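Local coordinates for Mgp-operon protein 3 (Mycoplasma pneumoniae, PDB 6RJ1) that acts as an extracellular cell-adhesion protein (P40/P90) of the mycoplasma membrane and probably takes part in recognising sugars on host cells, at residues A[15-20]-A[931-936]; A[158-163]-A[529-534]; A[801-806]-A[810-815]. One frame throughout, in Å; residues are numbered along the deposited sequence.

Contact 1: A[15-20]-A[931-936]; sequences TPYTPF and GILPLS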
# COMPACT_ATOMS: atom_id res chain seq x y z
N THR A 15 -5.79 19.37 21.67
CA THR A 15 -6.56 20.29 22.51
C THR A 15 -7.97 19.73 22.86
O THR A 15 -8.68 19.25 21.98
CB THR A 15 -6.59 21.71 21.88
OG1 THR A 15 -5.28 22.24 21.77
CG2 THR A 15 -7.44 22.70 22.64
N PRO A 16 -8.39 19.81 24.15
CA PRO A 16 -9.74 19.34 24.51
C PRO A 16 -10.80 20.41 24.26
O PRO A 16 -10.69 21.52 24.77
CB PRO A 16 -9.62 18.99 26.00
CG PRO A 16 -8.44 19.78 26.50
CD PRO A 16 -7.68 20.35 25.33
N TYR A 17 -11.81 20.08 23.45
CA TYR A 17 -12.91 20.98 23.13
C TYR A 17 -14.15 20.56 23.90
O TYR A 17 -14.44 19.37 24.01
CB TYR A 17 -13.17 21.01 21.62
CG TYR A 17 -12.19 21.88 20.86
CD1 TYR A 17 -10.96 21.39 20.45
CD2 TYR A 17 -12.50 23.20 20.55
CE1 TYR A 17 -10.06 22.18 19.73
CE2 TYR A 17 -11.61 24.00 19.84
CZ TYR A 17 -10.39 23.49 19.43
OH TYR A 17 -9.51 24.28 18.74
N THR A 18 -14.88 21.54 24.44
CA THR A 18 -16.12 21.30 25.19
C THR A 18 -17.31 21.24 24.22
O THR A 18 -17.20 21.77 23.11
CB THR A 18 -16.32 22.40 26.25
OG1 THR A 18 -16.51 23.67 25.61
CG2 THR A 18 -15.20 22.45 27.26
N PRO A 19 -18.49 20.68 24.62
CA PRO A 19 -19.65 20.72 23.71
C PRO A 19 -20.23 22.14 23.52
O PRO A 19 -21.27 22.30 22.90
CB PRO A 19 -20.62 19.72 24.36
CG PRO A 19 -20.31 19.78 25.79
CD PRO A 19 -18.83 20.02 25.89
N PHE A 20 -19.53 23.17 24.05
CA PHE A 20 -19.83 24.59 23.86
C PHE A 20 -19.02 25.10 22.65
O PHE A 20 -19.11 26.28 22.32
CB PHE A 20 -19.43 25.40 25.09
CG PHE A 20 -20.44 25.48 26.20
CD1 PHE A 20 -21.76 25.84 25.93
CD2 PHE A 20 -20.06 25.29 27.52
CE1 PHE A 20 -22.69 25.96 26.96
CE2 PHE A 20 -20.99 25.42 28.55
CZ PHE A 20 -22.29 25.76 28.27
N GLY A 931 -11.39 21.20 12.96
CA GLY A 931 -12.00 19.91 13.23
C GLY A 931 -13.50 19.97 13.30
O GLY A 931 -14.10 21.04 13.16
N ILE A 932 -14.12 18.80 13.50
CA ILE A 932 -15.56 18.63 13.62
C ILE A 932 -15.91 17.94 14.95
O ILE A 932 -15.35 16.89 15.27
CB ILE A 932 -16.15 17.88 12.37
CG1 ILE A 932 -15.82 18.63 11.07
CG2 ILE A 932 -17.67 17.65 12.51
CD1 ILE A 932 -15.70 17.81 9.90
N LEU A 933 -16.83 18.54 15.71
CA LEU A 933 -17.27 18.01 17.01
C LEU A 933 -18.65 17.39 16.90
O LEU A 933 -19.60 18.11 16.58
CB LEU A 933 -17.31 19.11 18.09
CG LEU A 933 -16.11 20.02 18.29
CD1 LEU A 933 -16.42 21.08 19.31
CD2 LEU A 933 -14.88 19.25 18.73
N PRO A 934 -18.83 16.07 17.19
CA PRO A 934 -20.18 15.50 17.18
C PRO A 934 -20.90 15.87 18.48
O PRO A 934 -20.83 15.14 19.47
CB PRO A 934 -19.95 13.99 17.02
CG PRO A 934 -18.53 13.76 17.37
CD PRO A 934 -17.83 15.07 17.61
N LEU A 935 -21.55 17.06 18.47
CA LEU A 935 -22.26 17.63 19.62
C LEU A 935 -23.38 16.74 20.16
O LEU A 935 -23.66 16.77 21.36
CB LEU A 935 -22.83 19.02 19.27
CG LEU A 935 -21.84 20.11 18.88
CD1 LEU A 935 -22.59 21.32 18.37
CD2 LEU A 935 -20.95 20.51 20.05
N SER A 936 -24.03 15.98 19.26
CA SER A 936 -25.12 15.04 19.55
C SER A 936 -25.41 14.18 18.31
O SER A 936 -24.77 14.36 17.26
CB SER A 936 -26.38 15.77 20.01
OG SER A 936 -27.00 16.51 18.96
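Leu933 and Tyr17 meet where a strand near the start of the chain passes one near its end. The two segments make no hydrogen bond with each other; leucine methyls rest on the Tyr17 methylene and on backbone carbonyls, by van der Waals contact. Leu933 points at the other segment, and with CG anti to the carbonyl carbon (chi1 -50°) its fork reaches the base of the tyrosine. CD2 lies 3.8 Å from Tyr17 CB and CD1 4.0 Å from the same atom, so both branches of the leucine straddle one methylene. The phenol ring continues away, and CD2 approaches it obliquely. CD1 also touches the backbone of the next residue, 3.9 Å from Thr18 O. A branched leucine suits this buried place because two methyls can fill it at once.

Past the strand ends the contact is more open, between partly exposed residues that meet through one methyl. Pro934 centres an inverse gamma turn, closed by a weak bond from Leu935 N to Leu933 O, and this bend carries the chain on to Leu935. Leu935 CD2 rests chiefly on the carbonyl oxygen Pro19 O, at 3.4 Å, with the ring carbon Pro19 CB behind it at 4.4 Å. Pro19 offers this compact ring in the loop after strand 13-17. Thr18 turns its side chain away, its OG1 bonded to Thr22 O, and Phe20 is exposed.

Strand 13-17 is the middle strand of a three-stranded antiparallel sheet, between 6-10 and 28-29, whereas 928-933 is an outermost strand of a four-stranded sheet. Tyr6 and Leu8 of strand 6-10 also pack on Leu933, and strand 939-945, the partner of 928-933, backs Leu933 with Ile943 and Leu935 with Ala941.

Contact 2: A[158-163]-A[529-534]; sequences YKTLQD and KAQGLT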
# COMPACT_ATOMS: atom_id res chain seq x y z
N TYR A 158 19.61 -11.16 4.48
CA TYR A 158 20.75 -10.27 4.27
C TYR A 158 21.17 -10.22 2.79
O TYR A 158 21.38 -9.14 2.24
CB TYR A 158 21.94 -10.67 5.17
CG TYR A 158 23.13 -9.75 4.98
CD1 TYR A 158 23.15 -8.48 5.56
CD2 TYR A 158 24.19 -10.11 4.17
CE1 TYR A 158 24.21 -7.61 5.36
CE2 TYR A 158 25.27 -9.24 3.96
CZ TYR A 158 25.26 -7.99 4.54
OH TYR A 158 26.29 -7.12 4.33
N LYS A 159 21.26 -11.40 2.14
CA LYS A 159 21.63 -11.53 0.74
C LYS A 159 20.64 -10.81 -0.17
O LYS A 159 21.06 -10.14 -1.11
CB LYS A 159 21.81 -13.00 0.34
CG LYS A 159 23.10 -13.60 0.86
CD LYS A 159 23.42 -14.93 0.19
CE LYS A 159 24.66 -15.57 0.76
NZ LYS A 159 24.38 -16.30 2.03
N THR A 160 19.32 -10.90 0.15
CA THR A 160 18.24 -10.24 -0.59
C THR A 160 18.38 -8.72 -0.49
O THR A 160 18.25 -8.04 -1.50
CB THR A 160 16.85 -10.66 -0.05
OG1 THR A 160 16.76 -12.08 0.02
CG2 THR A 160 15.68 -10.09 -0.88
N LEU A 161 18.63 -8.21 0.73
CA LEU A 161 18.75 -6.79 1.01
C LEU A 161 19.94 -6.14 0.34
O LEU A 161 19.87 -4.96 -0.02
CB LEU A 161 18.73 -6.53 2.52
CG LEU A 161 17.44 -6.94 3.26
CD1 LEU A 161 17.64 -6.91 4.75
CD2 LEU A 161 16.23 -6.09 2.83
N GLN A 162 21.01 -6.91 0.12
CA GLN A 162 22.22 -6.44 -0.55
C GLN A 162 21.94 -6.06 -2.00
O GLN A 162 22.52 -5.09 -2.50
CB GLN A 162 23.32 -7.50 -0.51
CG GLN A 162 23.99 -7.64 0.82
CD GLN A 162 25.31 -8.35 0.67
OE1 GLN A 162 26.37 -7.72 0.64
NE2 GLN A 162 25.26 -9.67 0.59
N ASP A 163 21.04 -6.81 -2.66
CA ASP A 163 20.68 -6.60 -4.06
C ASP A 163 19.31 -5.98 -4.26
O ASP A 163 18.95 -5.68 -5.39
CB ASP A 163 20.78 -7.92 -4.83
CG ASP A 163 22.19 -8.30 -5.26
OD1 ASP A 163 23.04 -7.38 -5.41
OD2 ASP A 163 22.44 -9.52 -5.48
N LYS A 529 12.17 -15.61 -3.11
CA LYS A 529 11.72 -17.00 -3.25
C LYS A 529 12.83 -18.00 -2.95
O LYS A 529 12.61 -18.98 -2.22
CB LYS A 529 11.08 -17.27 -4.62
CG LYS A 529 10.14 -18.47 -4.59
CD LYS A 529 9.84 -19.00 -5.97
CE LYS A 529 8.91 -20.18 -5.87
NZ LYS A 529 8.62 -20.75 -7.20
N ALA A 530 14.03 -17.74 -3.50
CA ALA A 530 15.23 -18.56 -3.32
C ALA A 530 15.66 -18.59 -1.85
O ALA A 530 16.24 -19.59 -1.41
CB ALA A 530 16.36 -18.02 -4.18
N GLN A 531 15.36 -17.51 -1.09
CA GLN A 531 15.72 -17.39 0.33
C GLN A 531 14.63 -17.95 1.27
O GLN A 531 14.81 -17.97 2.49
CB GLN A 531 16.09 -15.94 0.69
CG GLN A 531 17.10 -15.28 -0.25
CD GLN A 531 18.34 -16.10 -0.50
OE1 GLN A 531 19.05 -16.50 0.42
NE2 GLN A 531 18.63 -16.37 -1.77
N GLY A 532 13.53 -18.42 0.68
CA GLY A 532 12.41 -19.00 1.41
C GLY A 532 11.58 -17.98 2.14
O GLY A 532 10.96 -18.30 3.15
N LEU A 533 11.58 -16.74 1.65
CA LEU A 533 10.82 -15.65 2.25
C LEU A 533 9.53 -15.40 1.46
O LEU A 533 9.36 -15.92 0.36
CB LEU A 533 11.69 -14.39 2.40
CG LEU A 533 12.95 -14.55 3.29
CD1 LEU A 533 13.96 -13.48 3.00
CD2 LEU A 533 12.61 -14.59 4.78
N THR A 534 8.57 -14.66 2.06
CA THR A 534 7.29 -14.41 1.42
C THR A 534 7.20 -12.92 0.98
O THR A 534 8.24 -12.26 0.87
CB THR A 534 6.13 -14.92 2.32
OG1 THR A 534 4.90 -14.87 1.59
CG2 THR A 534 6.00 -14.18 3.66
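Thr160, on helix 157-163, and Gln531, in a type I beta turn running from Lys529 to Gly532, lie alongside each other and point in opposite directions. The pairing sets a turn against a short helix, and the turn belongs to a loop of the MgpC adhesin region, a family grouped with the beta-propellers. Each side chain leans toward the opposing backbone, so the two slide past each other.

The hydroxyl branch of Thr160 leads. Its OG1 lies anti to the carbonyl carbon (chi1 -51°), which turns it to the loop, while CG2 stands anti to the backbone N. OG1 meets the aliphatic part of the glutamine, with Gln531 CB 4.0 Å away. The polar need of this buried hydroxyl is met elsewhere, by a hydrogen bond to Ser526 O in the same loop. Threonine suits the place because it is short: its hydroxyl can reach Ser526 O while still lying against the glutamine stem.

Gln531 bends at chi2 (-51°), and its amide turns back toward the start of the helix, where OE1 accepts a hydrogen bond from Ser156 N. The approach of OE1 to Lys159 CB, 4.5 Å, is loose. A long, flexible amide can give its methylenes to one neighbour and its oxygen to another. Lys159 starts toward the loop but carries its ammonium away to a salt bridge with Glu142. Gly532, with a positive phi of 73°, ends the turn at the surface, and its N bonds back to Lys529 O.

Beyond the turn, Leu533 adds a marginal contact, its methyl CD1 4.3 Å from Thr160 OG1. The nearest approach is a van der Waals contact of oxygen with a methylene, not a hydrogen bond: Thr160 OG1 lies 3.2 Å from Gln531 CG.

Contact 3: A[801-806]-A[810-815]; sequences AVLLVR and VRLNFN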
# COMPACT_ATOMS: atom_id res chain seq x y z
N ALA A 801 -15.23 -3.51 9.11
CA ALA A 801 -14.23 -2.47 8.92
C ALA A 801 -14.45 -1.91 7.54
O ALA A 801 -14.80 -2.65 6.62
CB ALA A 801 -12.83 -3.03 9.03
N VAL A 802 -14.33 -0.60 7.40
CA VAL A 802 -14.49 0.01 6.08
C VAL A 802 -13.25 0.80 5.72
O VAL A 802 -12.50 1.21 6.60
CB VAL A 802 -15.81 0.81 5.86
CG1 VAL A 802 -17.06 -0.04 6.12
CG2 VAL A 802 -15.84 2.10 6.66
N LEU A 803 -13.04 1.00 4.43
CA LEU A 803 -11.94 1.79 3.89
C LEU A 803 -12.31 2.36 2.52
O LEU A 803 -13.16 1.80 1.81
CB LEU A 803 -10.60 1.01 3.83
CG LEU A 803 -10.49 -0.10 2.79
CD1 LEU A 803 -9.16 -0.03 2.07
CD2 LEU A 803 -10.72 -1.46 3.41
N LEU A 804 -11.68 3.47 2.18
CA LEU A 804 -11.91 4.15 0.91
C LEU A 804 -10.79 3.80 -0.05
O LEU A 804 -9.61 3.78 0.34
CB LEU A 804 -11.99 5.66 1.15
CG LEU A 804 -13.39 6.32 1.17
CD1 LEU A 804 -14.42 5.52 1.97
CD2 LEU A 804 -13.32 7.71 1.73
N VAL A 805 -11.17 3.46 -1.28
CA VAL A 805 -10.27 3.15 -2.40
C VAL A 805 -10.66 4.03 -3.59
O VAL A 805 -11.69 4.71 -3.54
CB VAL A 805 -10.21 1.64 -2.77
CG1 VAL A 805 -9.55 0.82 -1.67
CG2 VAL A 805 -11.59 1.08 -3.14
N ARG A 806 -9.85 4.01 -4.67
CA ARG A 806 -10.17 4.79 -5.85
C ARG A 806 -11.43 4.24 -6.51
O ARG A 806 -11.48 3.05 -6.86
CB ARG A 806 -9.00 4.80 -6.84
CG ARG A 806 -7.73 5.39 -6.28
CD ARG A 806 -6.69 5.58 -7.36
NE ARG A 806 -7.01 6.71 -8.23
CZ ARG A 806 -6.30 7.07 -9.29
NH1 ARG A 806 -5.23 6.37 -9.64
NH2 ARG A 806 -6.65 8.13 -10.00
N VAL A 810 -14.91 0.03 0.33
CA VAL A 810 -14.78 -1.41 0.55
C VAL A 810 -15.10 -1.72 2.01
O VAL A 810 -14.60 -1.06 2.93
CB VAL A 810 -13.47 -2.07 0.04
CG1 VAL A 810 -12.38 -1.06 -0.26
CG2 VAL A 810 -12.96 -3.18 0.95
N ARG A 811 -16.01 -2.68 2.20
CA ARG A 811 -16.44 -3.16 3.50
C ARG A 811 -15.89 -4.55 3.74
O ARG A 811 -15.95 -5.42 2.85
CB ARG A 811 -17.98 -3.17 3.58
CG ARG A 811 -18.48 -3.45 4.99
CD ARG A 811 -19.98 -3.49 5.05
NE ARG A 811 -20.43 -4.09 6.30
CZ ARG A 811 -21.70 -4.27 6.62
NH1 ARG A 811 -22.67 -3.91 5.79
NH2 ARG A 811 -22.02 -4.81 7.79
N LEU A 812 -15.35 -4.76 4.94
CA LEU A 812 -14.79 -6.04 5.37
C LEU A 812 -15.63 -6.61 6.49
O LEU A 812 -15.80 -5.97 7.52
CB LEU A 812 -13.31 -5.88 5.76
CG LEU A 812 -12.43 -5.17 4.72
CD1 LEU A 812 -11.08 -4.83 5.29
CD2 LEU A 812 -12.33 -5.96 3.42
N ASN A 813 -16.22 -7.78 6.26
CA ASN A 813 -17.14 -8.45 7.18
C ASN A 813 -16.51 -9.61 7.93
O ASN A 813 -15.73 -10.37 7.36
CB ASN A 813 -18.41 -8.88 6.45
CG ASN A 813 -18.99 -7.78 5.60
OD1 ASN A 813 -19.52 -6.78 6.10
ND2 ASN A 813 -18.88 -7.93 4.28
N PHE A 814 -16.86 -9.72 9.22
CA PHE A 814 -16.32 -10.74 10.12
C PHE A 814 -17.42 -11.48 10.88
O PHE A 814 -18.52 -10.95 11.06
CB PHE A 814 -15.34 -10.10 11.13
CG PHE A 814 -14.27 -9.22 10.51
CD1 PHE A 814 -13.09 -9.77 10.02
CD2 PHE A 814 -14.44 -7.85 10.42
CE1 PHE A 814 -12.11 -8.96 9.44
CE2 PHE A 814 -13.46 -7.04 9.83
CZ PHE A 814 -12.31 -7.61 9.35
N ASN A 815 -17.11 -12.72 11.31
CA ASN A 815 -17.99 -13.56 12.12
C ASN A 815 -17.73 -13.21 13.59
O ASN A 815 -16.63 -13.47 14.09
CB ASN A 815 -17.72 -15.05 11.84
CG ASN A 815 -18.68 -16.00 12.50
OD1 ASN A 815 -18.83 -16.04 13.73
ND2 ASN A 815 -19.35 -16.81 11.69
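Arg811 and Val802 face each other as a non-hydrogen-bonded pair in the antiparallel beta hairpin of strands 799-805 and 808-815. Arginine CB begins 4.1 Å from Val802 CG1; CG comes nearer, 3.9 Å from that methyl, and lies 4.1 Å from Ala801 O. The first torsion (chi1 -171°) sends CG away from the backbone N, and the following torsions, also near 180°, keep the chain straight to NE, carrying its charge clear of the valine. At the tip NH2 forms a salt bridge with Glu899 and a hydrogen bond to Ser800 OG, while NH1 bonds to Ala914 O. The long aliphatic stem suits a buried sheet face, since it covers Val802 and delivers the guanidinium to partners that satisfy it.

The other face is lined by apolar side chains. Leu803 CD2 touches Val810 CG2 at 3.7 Å and Leu812 CD1 at 3.9 Å, Val805 adds methyls to Val810 CG1, and Phe814 CE2 lies 4.1 Å from Ala801 CB, with Ala801 N at the ring edge. Strand 549-563 covers this face through Val551, Ala553 and Phe555. Compact, beta-branched valines suit such layered strands.

Of four backbone hydrogen bonds the straightest runs from Val810 N to Leu803 O, 2.9 Å at 176°.

In the fold
Contact 3 is the core member, with every touching residue buried; contact 2 is partly buried, and contact 1 lies at the surface. No two share a strand or helix. Contact 3 joins neighbouring strands of one sheet through backbone hydrogen bonds and side-chain layers, whereas the other two bring together parts distant in sequence without hydrogen bonds between the segments: leucine methyls on a methylene and on backbone carbonyls in contact 1, a hydroxyl against an amide stem in contact 2, the hydroxyl and the amide oxygen bonded to neighbouring residues. Contacts 1 and 2 lie on opposite sides of the chain's centre, their centres about 50 Å apart, and residues 15-20 with 931-936 bracket both other contacts in sequence.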